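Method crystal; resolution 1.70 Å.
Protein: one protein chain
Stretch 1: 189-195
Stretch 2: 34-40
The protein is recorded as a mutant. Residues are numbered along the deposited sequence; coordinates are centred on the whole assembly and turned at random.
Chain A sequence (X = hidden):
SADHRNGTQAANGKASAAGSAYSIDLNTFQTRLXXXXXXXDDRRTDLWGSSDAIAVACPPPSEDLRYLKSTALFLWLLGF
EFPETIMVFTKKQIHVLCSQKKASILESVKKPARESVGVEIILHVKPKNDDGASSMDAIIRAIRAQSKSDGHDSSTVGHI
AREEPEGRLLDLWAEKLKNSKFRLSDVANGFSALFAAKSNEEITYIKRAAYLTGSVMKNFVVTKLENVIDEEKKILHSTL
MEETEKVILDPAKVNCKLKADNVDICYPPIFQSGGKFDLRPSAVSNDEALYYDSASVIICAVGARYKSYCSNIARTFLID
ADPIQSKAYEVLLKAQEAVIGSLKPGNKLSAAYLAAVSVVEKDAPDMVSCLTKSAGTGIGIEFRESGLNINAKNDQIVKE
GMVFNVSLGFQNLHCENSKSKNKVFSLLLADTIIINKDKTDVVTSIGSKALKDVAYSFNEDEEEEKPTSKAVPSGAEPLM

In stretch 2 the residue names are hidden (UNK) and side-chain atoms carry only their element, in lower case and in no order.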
ATOM      1  N   ASN A 189       0.166 -14.299   4.995  1.00 21.24           N
ATOM      2  CA  ASN A 189       0.727 -13.822   6.250  1.00 23.72           C
ATOM      3  C   ASN A 189       2.234 -14.010   6.298  1.00 25.12           C
ATOM      4  O   ASN A 189       2.937 -13.303   7.025  1.00 21.01           O
ATOM      5  CB  ASN A 189       0.065 -14.518   7.441  1.00 28.85           C
ATOM      6  CG  ASN A 189      -1.397 -14.141   7.596  1.00 36.70           C
ATOM      7  OD1 ASN A 189      -1.830 -13.099   7.113  1.00 42.29           O
ATOM      8  ND2 ASN A 189      -2.162 -14.990   8.275  1.00 38.30           N
ATOM      9  N   GLY A 190       2.737 -14.965   5.526  1.00 18.81           N
ATOM     10  CA  GLY A 190       4.170 -15.171   5.466  1.00 20.48           C
ATOM     11  C   GLY A 190       4.813 -14.029   4.706  1.00 23.22           C
ATOM     12  O   GLY A 190       5.788 -13.429   5.165  1.00 19.31           O
ATOM     13  N   PHE A 191       4.270 -13.734   3.530  1.00 15.12           N
ATOM     14  CA  PHE A 191       4.767 -12.611   2.743  1.00 18.54           C
ATOM     15  C   PHE A 191       4.624 -11.279   3.481  1.00 17.54           C
ATOM     16  O   PHE A 191       5.516 -10.430   3.408  1.00 16.11           O
ATOM     17  CB  PHE A 191       4.076 -12.565   1.382  1.00 18.99           C
ATOM     18  CG  PHE A 191       4.538 -13.636   0.447  1.00 15.63           C
ATOM     19  CD1 PHE A 191       5.880 -13.727   0.095  1.00 17.29           C
ATOM     20  CD2 PHE A 191       3.645 -14.562  -0.067  1.00 20.46           C
ATOM     21  CE1 PHE A 191       6.322 -14.717  -0.771  1.00 22.67           C
ATOM     22  CE2 PHE A 191       4.077 -15.557  -0.931  1.00 22.22           C
ATOM     23  CZ  PHE A 191       5.418 -15.631  -1.286  1.00 23.71           C
ATOM     24  N   SER A 192       3.516 -11.110   4.198  1.00 18.78           N
ATOM     25  CA  SER A 192       3.291  -9.901   4.999  1.00 17.76           C
ATOM     26  C   SER A 192       4.396  -9.687   6.032  1.00 19.75           C
ATOM     27  O   SER A 192       4.917  -8.578   6.182  1.00 19.69           O
ATOM     28  CB  SER A 192       1.926  -9.958   5.688  1.00 22.38           C
ATOM     29  OG  SER A 192       1.768  -8.875   6.590  1.00 28.96           O
ATOM     30  N   ALA A 193       4.759 -10.756   6.735  1.00 19.00           N
ATOM     31  CA  ALA A 193       5.848 -10.700   7.706  1.00 18.80           C
ATOM     32  C   ALA A 193       7.173 -10.410   7.001  1.00 17.67           C
ATOM     33  O   ALA A 193       7.979  -9.610   7.468  1.00 17.27           O
ATOM     34  CB  ALA A 193       5.929 -12.009   8.484  1.00 16.80           C
ATOM     35  N   LEU A 194       7.390 -11.071   5.868  1.00 18.34           N
ATOM     36  CA  LEU A 194       8.606 -10.893   5.095  1.00 12.60           C
ATOM     37  C   LEU A 194       8.798  -9.455   4.621  1.00 18.65           C
ATOM     38  O   LEU A 194       9.908  -8.917   4.681  1.00 20.84           O
ATOM     39  CB  LEU A 194       8.592 -11.836   3.884  1.00 14.87           C
ATOM     40  CG  LEU A 194       9.872 -11.924   3.069  1.00 21.00           C
ATOM     41  CD1 LEU A 194      11.020 -12.453   3.917  1.00 22.93           C
ATOM     42  CD2 LEU A 194       9.634 -12.840   1.878  1.00 18.36           C
ATOM     43  N   PHE A 195       7.717  -8.832   4.158  1.00 13.64           N
ATOM     44  CA  PHE A 195       7.798  -7.476   3.616  1.00 16.59           C
ATOM     45  C   PHE A 195       7.713  -6.414   4.719  1.00 13.66           C
ATOM     46  O   PHE A 195       7.954  -5.243   4.454  1.00 17.35           O
ATOM     47  CB  PHE A 195       6.680  -7.196   2.611  1.00 14.88           C
ATOM     48  CG  PHE A 195       6.679  -8.100   1.401  1.00 16.90           C
ATOM     49  CD1 PHE A 195       7.863  -8.632   0.897  1.00 18.62           C
ATOM     50  CD2 PHE A 195       5.480  -8.416   0.772  1.00 15.76           C
ATOM     51  CE1 PHE A 195       7.843  -9.466  -0.225  1.00 23.93           C
ATOM     52  CE2 PHE A 195       5.449  -9.249  -0.350  1.00 18.91           C
ATOM     53  CZ  PHE A 195       6.637  -9.774  -0.845  1.00 21.88           C
ATOM     54  N   UNK A  34      17.613 -15.388   0.065  1.00 25.82           N
ATOM     55  CA  UNK A  34      18.065 -15.982   1.317  1.00 23.88           C
ATOM     56  C   UNK A  34      17.106 -15.637   2.451  1.00 23.77           C
ATOM     57  O   UNK A  34      16.705 -16.508   3.226  1.00 21.80           O
ATOM     58  c   UNK A  34      20.223 -16.334   2.661  1.00 34.66           C
ATOM     59  n   UNK A  34      23.507 -15.614   0.811  1.00 57.32           N
ATOM     60  c   UNK A  34      19.473 -15.486   1.649  1.00 23.97           C
ATOM     61  c   UNK A  34      21.651 -16.583   2.187  1.00 47.05           C
ATOM     62  c   UNK A  34      22.244 -15.331   1.549  1.00 52.71           C
ATOM     63  N   UNK A  35      16.738 -14.362   2.530  1.00 21.72           N
ATOM     64  CA  UNK A  35      15.804 -13.892   3.549  1.00 22.51           C
ATOM     65  C   UNK A  35      14.486 -14.651   3.465  1.00 24.54           C
ATOM     66  O   UNK A  35      13.952 -15.095   4.480  1.00 20.84           O
ATOM     67  c   UNK A  35      15.566 -12.397   3.410  1.00 26.16           C
ATOM     68  N   UNK A  36      13.981 -14.803   2.241  1.00 19.77           N
ATOM     69  CA  UNK A  36      12.759 -15.561   1.976  1.00 20.07           C
ATOM     70  C   UNK A  36      12.894 -17.028   2.429  1.00 18.91           C
ATOM     71  O   UNK A  36      12.084 -17.507   3.224  1.00 19.50           O
ATOM     72  c   UNK A  36       9.086 -17.286   0.474  1.00 24.22           C
ATOM     73  c   UNK A  36      12.427 -15.466   0.471  1.00 17.37           C
ATOM     74  c   UNK A  36      11.241 -16.291   0.037  1.00 20.28           C
ATOM     75  c   UNK A  36      10.171 -16.527   0.888  1.00 22.21           C
ATOM     76  c   UNK A  36      11.207 -16.835  -1.240  1.00 27.50           C
ATOM     77  c   UNK A  36       9.064 -17.818  -0.808  1.00 27.03           C
ATOM     78  c   UNK A  36      10.124 -17.590  -1.664  1.00 24.71           C
ATOM     79  N   UNK A  37      13.896 -17.746   1.925  1.00 18.25           N
ATOM     80  CA  UNK A  37      14.053 -19.155   2.297  1.00 19.35           C
ATOM     81  C   UNK A  37      14.273 -19.359   3.802  1.00 23.70           C
ATOM     82  O   UNK A  37      13.776 -20.329   4.381  1.00 23.34           O
ATOM     83  c   UNK A  37      15.167 -19.830   1.486  1.00 19.00           C
ATOM     84  c   UNK A  37      14.663 -20.439   0.203  1.00 19.05           C
ATOM     85  c   UNK A  37      14.641 -21.811   0.033  1.00 20.10           C
ATOM     86  c   UNK A  37      13.702 -21.558  -2.155  1.00 21.61           C
ATOM     87  o   UNK A  37      13.230 -22.106  -3.326  1.00 22.14           O
ATOM     88  c   UNK A  37      14.188 -19.638  -0.825  1.00 26.80           C
ATOM     89  c   UNK A  37      13.709 -20.190  -2.004  1.00 23.43           C
ATOM     90  c   UNK A  37      14.170 -22.381  -1.148  1.00 23.46           C
ATOM     91  N   UNK A  38      15.001 -18.440   4.426  1.00 24.36           N
ATOM     92  CA  UNK A  38      15.220 -18.491   5.870  1.00 21.65           C
ATOM     93  C   UNK A  38      13.917 -18.331   6.644  1.00 22.68           C
ATOM     94  O   UNK A  38      13.619 -19.115   7.549  1.00 29.53           O
ATOM     95  c   UNK A  38      16.206 -17.405   6.296  1.00 27.00           C
ATOM     96  o   UNK A  38      17.523 -17.748   5.901  1.00 36.08           O
ATOM     97  N   UNK A  39      13.147 -17.313   6.273  1.00 19.66           N
ATOM     98  CA  UNK A  39      11.902 -16.977   6.960  1.00 16.76           C
ATOM     99  C   UNK A  39      10.910 -18.113   6.764  1.00 22.48           C
ATOM    100  O   UNK A  39      10.230 -18.540   7.706  1.00 22.68           O
ATOM    101  c   UNK A  39      10.296 -14.020   8.122  1.00 28.56           C
ATOM    102  n   UNK A  39       9.025 -13.868   8.617  1.00 27.10           N
ATOM    103  c   UNK A  39       8.238 -14.775   8.061  1.00 35.84           C
ATOM    104  c   UNK A  39      10.268 -15.057   7.250  1.00 30.91           C
ATOM    105  n   UNK A  39       8.963 -15.503   7.231  1.00 31.69           N
ATOM    106  c   UNK A  39      11.343 -15.666   6.407  1.00 22.33           C
ATOM    107  N   UNK A  40      10.854 -18.610   5.529  1.00 22.06           N
ATOM    108  CA  UNK A  40       9.996 -19.724   5.168  1.00 22.92           C
ATOM    109  C   UNK A  40      10.312 -20.911   6.071  1.00 24.71           C
ATOM    110  O   UNK A  40       9.413 -21.537   6.630  1.00 28.18           O
ATOM    111  c   UNK A  40      10.232 -20.078   3.694  1.00 22.80           C
ATOM    112  c   UNK A  40       8.560 -22.809   1.770  1.00 25.15           C
ATOM    113  c   UNK A  40       9.394 -21.182   3.151  1.00 23.81           C
ATOM    114  n   UNK A  40       7.826 -22.780   2.931  1.00 26.86           N
ATOM    115  c   UNK A  40      10.448 -21.643   0.816  1.00 25.73           C
ATOM    116  c   UNK A  40       9.552 -21.817   1.877  1.00 22.66           C
ATOM    117  c   UNK A  40       8.333 -21.795   3.752  1.00 23.92           C
ATOM    118  c   UNK A  40       9.316 -23.427  -0.382  1.00 29.55           C
ATOM    119  c   UNK A  40      10.316 -22.448  -0.307  1.00 21.72           C
ATOM    120  c   UNK A  40       8.425 -23.621   0.643  1.00 26.30           C
TER

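Position 34 carries four carbons in a row ending in a nitrogen, with no branch. The chain is exposed and out of reach of stretch 1. An unbranched chain of this length tipped by an amine is Lys34.

Position 35 has a single side-chain carbon. Its CA-to-CB bond points toward stretch 1, yet the closest contact is made by the backbone: the carbonyl O of 35 lies 4.0 Å from Leu194 CD1. One carbon means Ala35, and Ala35 CB is 4.6 Å from the same Leu194 CD1.

Position 36 shows one carbon, then a ring of six carbons with no heteroatom. The CA-to-CB bond points sideways, but the ring comes nearer and reaches both Leu194 and Phe191. This is Phe36, chi1 in the t well. Phe36 CD1 sits 3.9 Å from Leu194 CD2, and Phe36 CE1 sits 4.0 Å from Phe191 CE1. The two phenyl rings meet obliquely, centroids 5.7 Å apart and planes at 33°.

Position 37 has a six-carbon ring bearing one oxygen, again on a single carbon. That is Tyr37, out of reach of stretch 1, with its OH hydrogen-bonded elsewhere in the structure.

Position 38 holds one carbon and one oxygen, the pattern of Ser38. It is out of reach of stretch 1 and serves its own helix: Ser38 OG donates to Lys34 O at 3.1 Å, an acceptor that also receives Ser38 N at 2.8 Å.

Position 39 bears one carbon and a five-membered ring of three carbons and two nitrogens; its CA-to-CB bond points toward stretch 1. The ring touches Ala193 and Gly190 and has Leu194 N over one face. It is His39. His39 NE2 lies 3.6 Å from Ala193 CB, and His39 CE1 lies 4.0 Å from Gly190 O. Neither nitrogen hydrogen-bonds across the contact; ND1 is satisfied elsewhere.

Position 40 has one carbon leading to fused five- and six-membered rings of eight carbons and one nitrogen, hence Trp40. Its CA is 7.4 Å from that of Gly190, but the nearest side-chain approach is Trp40 CB to Leu194 CD2, 7.5 Å.

The contact works by packing alone, since no hydrogen bond crosses it. The helix axes pass 10.6 Å apart at 128°, burying 276 Å² in total. Leu194 and His39 give the largest shares: the leucine reaches Ala35, Phe36 and His39, while the imidazole meets Gly190 O and Ala193 CB, with Leu194 N over one face. Phe191 and Phe36 extend the apolar patch. The rule to read here is that one leucine and one imidazole can carry most of a small helix contact without any hydrogen bond across it: they account for 148 of the 276 Å².

Stretch 2, residues 34-40: KAFYSHW
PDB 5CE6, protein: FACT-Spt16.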